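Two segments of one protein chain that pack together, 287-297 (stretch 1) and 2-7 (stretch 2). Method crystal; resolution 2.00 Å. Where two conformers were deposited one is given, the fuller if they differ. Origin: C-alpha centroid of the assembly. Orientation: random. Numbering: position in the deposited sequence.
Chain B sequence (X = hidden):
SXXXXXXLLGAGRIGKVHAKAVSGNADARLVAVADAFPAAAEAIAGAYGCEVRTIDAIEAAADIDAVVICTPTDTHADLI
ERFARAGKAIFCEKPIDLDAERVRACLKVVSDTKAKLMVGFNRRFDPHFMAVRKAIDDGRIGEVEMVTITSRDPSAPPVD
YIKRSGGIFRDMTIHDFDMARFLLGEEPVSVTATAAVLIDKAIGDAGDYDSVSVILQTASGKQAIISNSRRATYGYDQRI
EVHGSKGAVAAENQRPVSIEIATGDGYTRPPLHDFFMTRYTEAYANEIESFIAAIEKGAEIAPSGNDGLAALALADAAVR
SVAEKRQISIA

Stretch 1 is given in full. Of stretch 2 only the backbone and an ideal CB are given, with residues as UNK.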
# COMPACT_ATOMS: atom_id res chain seq x y z
N GLU B 287 8.14 -8.43 25.96
CA GLU B 287 7.88 -7.86 27.27
C GLU B 287 8.40 -8.78 28.39
O GLU B 287 9.13 -8.34 29.28
CB GLU B 287 6.37 -7.68 27.39
CG GLU B 287 5.80 -7.25 28.70
CD GLU B 287 4.28 -7.12 28.59
OE1 GLU B 287 3.60 -8.13 28.39
OE2 GLU B 287 3.77 -6.00 28.66
N ILE B 288 8.04 -10.06 28.32
CA ILE B 288 8.55 -11.06 29.27
C ILE B 288 10.07 -11.12 29.15
O ILE B 288 10.78 -11.09 30.16
CB ILE B 288 7.91 -12.44 29.07
CG1 ILE B 288 6.40 -12.40 29.35
CG2 ILE B 288 8.55 -13.49 29.98
CD1 ILE B 288 5.98 -11.95 30.74
N GLU B 289 10.56 -11.10 27.91
CA GLU B 289 12.01 -11.08 27.69
C GLU B 289 12.67 -9.91 28.38
O GLU B 289 13.66 -10.08 29.08
CB GLU B 289 12.33 -11.10 26.20
CG GLU B 289 13.81 -11.14 25.86
CD GLU B 289 14.05 -11.01 24.35
OE1 GLU B 289 13.28 -11.60 23.56
OE2 GLU B 289 14.98 -10.29 23.96
N SER B 290 12.12 -8.72 28.20
CA SER B 290 12.65 -7.53 28.87
C SER B 290 12.55 -7.63 30.42
O SER B 290 13.42 -7.18 31.16
CB SER B 290 11.92 -6.29 28.38
OG SER B 290 12.42 -5.17 29.00
N PHE B 291 11.48 -8.25 30.89
CA PHE B 291 11.27 -8.38 32.34
C PHE B 291 12.38 -9.27 32.93
O PHE B 291 13.01 -8.94 33.93
CB PHE B 291 9.90 -9.00 32.57
CG PHE B 291 9.54 -9.16 34.01
CD1 PHE B 291 9.64 -8.11 34.89
CD2 PHE B 291 9.03 -10.35 34.46
CE1 PHE B 291 9.29 -8.25 36.22
CE2 PHE B 291 8.69 -10.50 35.79
CZ PHE B 291 8.80 -9.45 36.65
N ILE B 292 12.64 -10.37 32.26
CA ILE B 292 13.71 -11.28 32.66
C ILE B 292 15.07 -10.60 32.61
O ILE B 292 15.91 -10.80 33.51
CB ILE B 292 13.66 -12.54 31.79
CG1 ILE B 292 12.41 -13.33 32.17
CG2 ILE B 292 14.91 -13.36 31.96
CD1 ILE B 292 12.05 -14.41 31.21
N ALA B 293 15.28 -9.78 31.60
CA ALA B 293 16.54 -9.08 31.48
C ALA B 293 16.71 -8.18 32.67
O ALA B 293 17.82 -8.00 33.19
CB ALA B 293 16.59 -8.28 30.18
N ALA B 294 15.60 -7.59 33.10
CA ALA B 294 15.60 -6.72 34.27
C ALA B 294 15.95 -7.52 35.50
O ALA B 294 16.67 -7.03 36.35
CB ALA B 294 14.23 -6.09 34.45
N ILE B 295 15.40 -8.72 35.61
CA ILE B 295 15.67 -9.57 36.76
C ILE B 295 17.14 -10.02 36.75
O ILE B 295 17.83 -9.93 37.78
CB ILE B 295 14.77 -10.81 36.75
CG1 ILE B 295 13.32 -10.40 37.05
CG2 ILE B 295 15.23 -11.84 37.79
CD1 ILE B 295 12.34 -11.51 36.80
N GLU B 296 17.61 -10.48 35.59
CA GLU B 296 18.95 -11.06 35.46
C GLU B 296 20.04 -9.99 35.61
O GLU B 296 20.96 -10.14 36.42
CB GLU B 296 19.08 -11.85 34.15
CG GLU B 296 18.29 -13.16 34.15
CD GLU B 296 18.44 -14.00 32.88
OE1 GLU B 296 19.02 -13.49 31.89
OE2 GLU B 296 17.98 -15.17 32.85
N LYS B 297 19.91 -8.88 34.90
CA LYS B 297 20.97 -7.86 34.86
C LYS B 297 20.80 -6.67 35.79
O LYS B 297 21.71 -5.85 35.92
CB LYS B 297 21.17 -7.39 33.44
CG LYS B 297 21.58 -8.51 32.51
CD LYS B 297 21.81 -8.02 31.09
CE LYS B 297 22.00 -9.21 30.15
NZ LYS B 297 22.72 -8.80 28.91
N UNK B 2 20.65 -19.74 34.59
CA UNK B 2 19.53 -19.63 35.58
C UNK B 2 18.20 -19.60 34.87
O UNK B 2 18.10 -19.14 33.73
CB UNK B 2 19.67 -18.38 36.44
N UNK B 3 17.17 -20.09 35.56
CA UNK B 3 15.80 -20.10 35.05
C UNK B 3 14.91 -19.31 36.00
O UNK B 3 14.88 -19.60 37.20
CB UNK B 3 15.28 -21.53 34.89
N UNK B 4 14.19 -18.32 35.47
CA UNK B 4 13.22 -17.53 36.26
C UNK B 4 11.96 -18.34 36.47
O UNK B 4 11.31 -18.79 35.50
CB UNK B 4 12.89 -16.21 35.57
N UNK B 5 11.60 -18.55 37.74
CA UNK B 5 10.41 -19.31 38.08
C UNK B 5 9.25 -18.35 38.34
O UNK B 5 9.31 -17.49 39.22
CB UNK B 5 10.66 -20.20 39.30
N UNK B 6 8.18 -18.51 37.55
CA UNK B 6 7.04 -17.61 37.54
C UNK B 6 5.80 -18.21 38.20
O UNK B 6 5.45 -19.37 37.98
CB UNK B 6 6.71 -17.21 36.10
N UNK B 7 5.13 -17.39 39.00
CA UNK B 7 3.78 -17.66 39.42
C UNK B 7 2.89 -16.73 38.63
O UNK B 7 3.22 -15.55 38.52
CB UNK B 7 3.60 -17.48 40.93

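Stretch 1 is one continuous helical segment, and it offers stretch 2 a mostly apolar surface built from I288, F291, I292 and I295, with the carboxylate of E296 at one end. The strand of stretch 2, positions 4-7, runs at 123° to the helix with the axes 10.7 Å apart at closest approach, a spacing that side chains must fill.

Position 2 lies near the C-terminal end of the helical segment, its CA 8.6 Å from the CA of E296. Its CA-to-CB bond points toward the helix, and the ideal CB stands 5.1 Å from E296 OE2. The acid would welcome lysine or arginine, a polar side chain could also serve, and a long flexible apolar one could lie along the aliphatic part of the glutamate. The deposited residue is M2, present as selenomethionine. M2 CG lies 3.7 Å from E296 OE2, a contact without a hydrogen bond, and M2 is poorly ordered.

At position 3 the CA-to-CB bond points away from the helix, and the extended backbone (-120/126) suits beta-branched residues among many others. T3 occupies it without touching stretch 1.

Position 4 turns back toward the helix. Its CA is 7.2 Å from the CA of I292, and the ideal CB already lies 4.5 Å from I292 CG1 and 4.9 Å from I295 CD1. Stretch 1 presents only hydrocarbon nearby, so a compact apolar residue such as valine, isoleucine or perhaps alanine fits; the extended backbone (-77/122) favors beta-branching. The residue is V4: V4 CG2 packs 4.0 Å from I292 CG2 and also comes 4.4 Å from I295 CG2, while V4 CG1 lies 3.9 Å from I295 CD1.

Position 5 has a CB out of reach of the helix, which therefore sets little constraint. R5 extends clear of stretch 1, and its NE is hydrogen-bonded elsewhere in the structure.

Position 6 again points toward the helix, but nothing of stretch 1 lies within 5.5 Å of its ideal CB. A small side chain would fall short of I288, F291 and I292; a long apolar side chain such as phenylalanine or methionine suits, and leucine would be marginal. F6 reaches them with its ring (chi1 -77°, m). F6 CZ lies 3.9 Å from I292 CG1, which sits at the ring edge, and 4.3 Å from I288 CG2, while F6 CE1 approaches F291 CE2 to 3.8 Å, at the edge of the F291 ring.

Position 7 is out of reach, and neither the backbone angles (-106/135), which do not require glycine, nor stretch 1 singles out a residue here. G7 makes no contact with the helix.

Stretch 2 (2-7) MTVRFG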
# COMPACT_ATOMS: atom_id res chain seq x y z
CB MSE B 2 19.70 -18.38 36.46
CG MSE B 2 19.43 -17.08 35.71
SE MSE B 2 20.48 -15.55 36.39
CE MSE B 2 21.94 -15.64 35.07
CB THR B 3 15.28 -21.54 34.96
OG1 THR B 3 16.14 -22.29 34.10
CG2 THR B 3 13.84 -21.60 34.41
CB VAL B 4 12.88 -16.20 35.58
CG1 VAL B 4 11.89 -15.39 36.40
CG2 VAL B 4 14.14 -15.38 35.38
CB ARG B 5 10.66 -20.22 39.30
CG ARG B 5 11.64 -21.36 39.02
CD ARG B 5 11.87 -22.28 40.22
NE ARG B 5 10.78 -23.23 40.41
CZ ARG B 5 10.84 -24.53 40.11
NH1 ARG B 5 11.95 -25.05 39.61
NH2 ARG B 5 9.79 -25.31 40.31
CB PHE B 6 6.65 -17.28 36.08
CG PHE B 6 7.55 -16.27 35.42
CD1 PHE B 6 7.15 -14.94 35.29
CD2 PHE B 6 8.78 -16.65 34.91
CE1 PHE B 6 7.98 -14.02 34.68
CE2 PHE B 6 9.62 -15.73 34.30
CZ PHE B 6 9.21 -14.41 34.17
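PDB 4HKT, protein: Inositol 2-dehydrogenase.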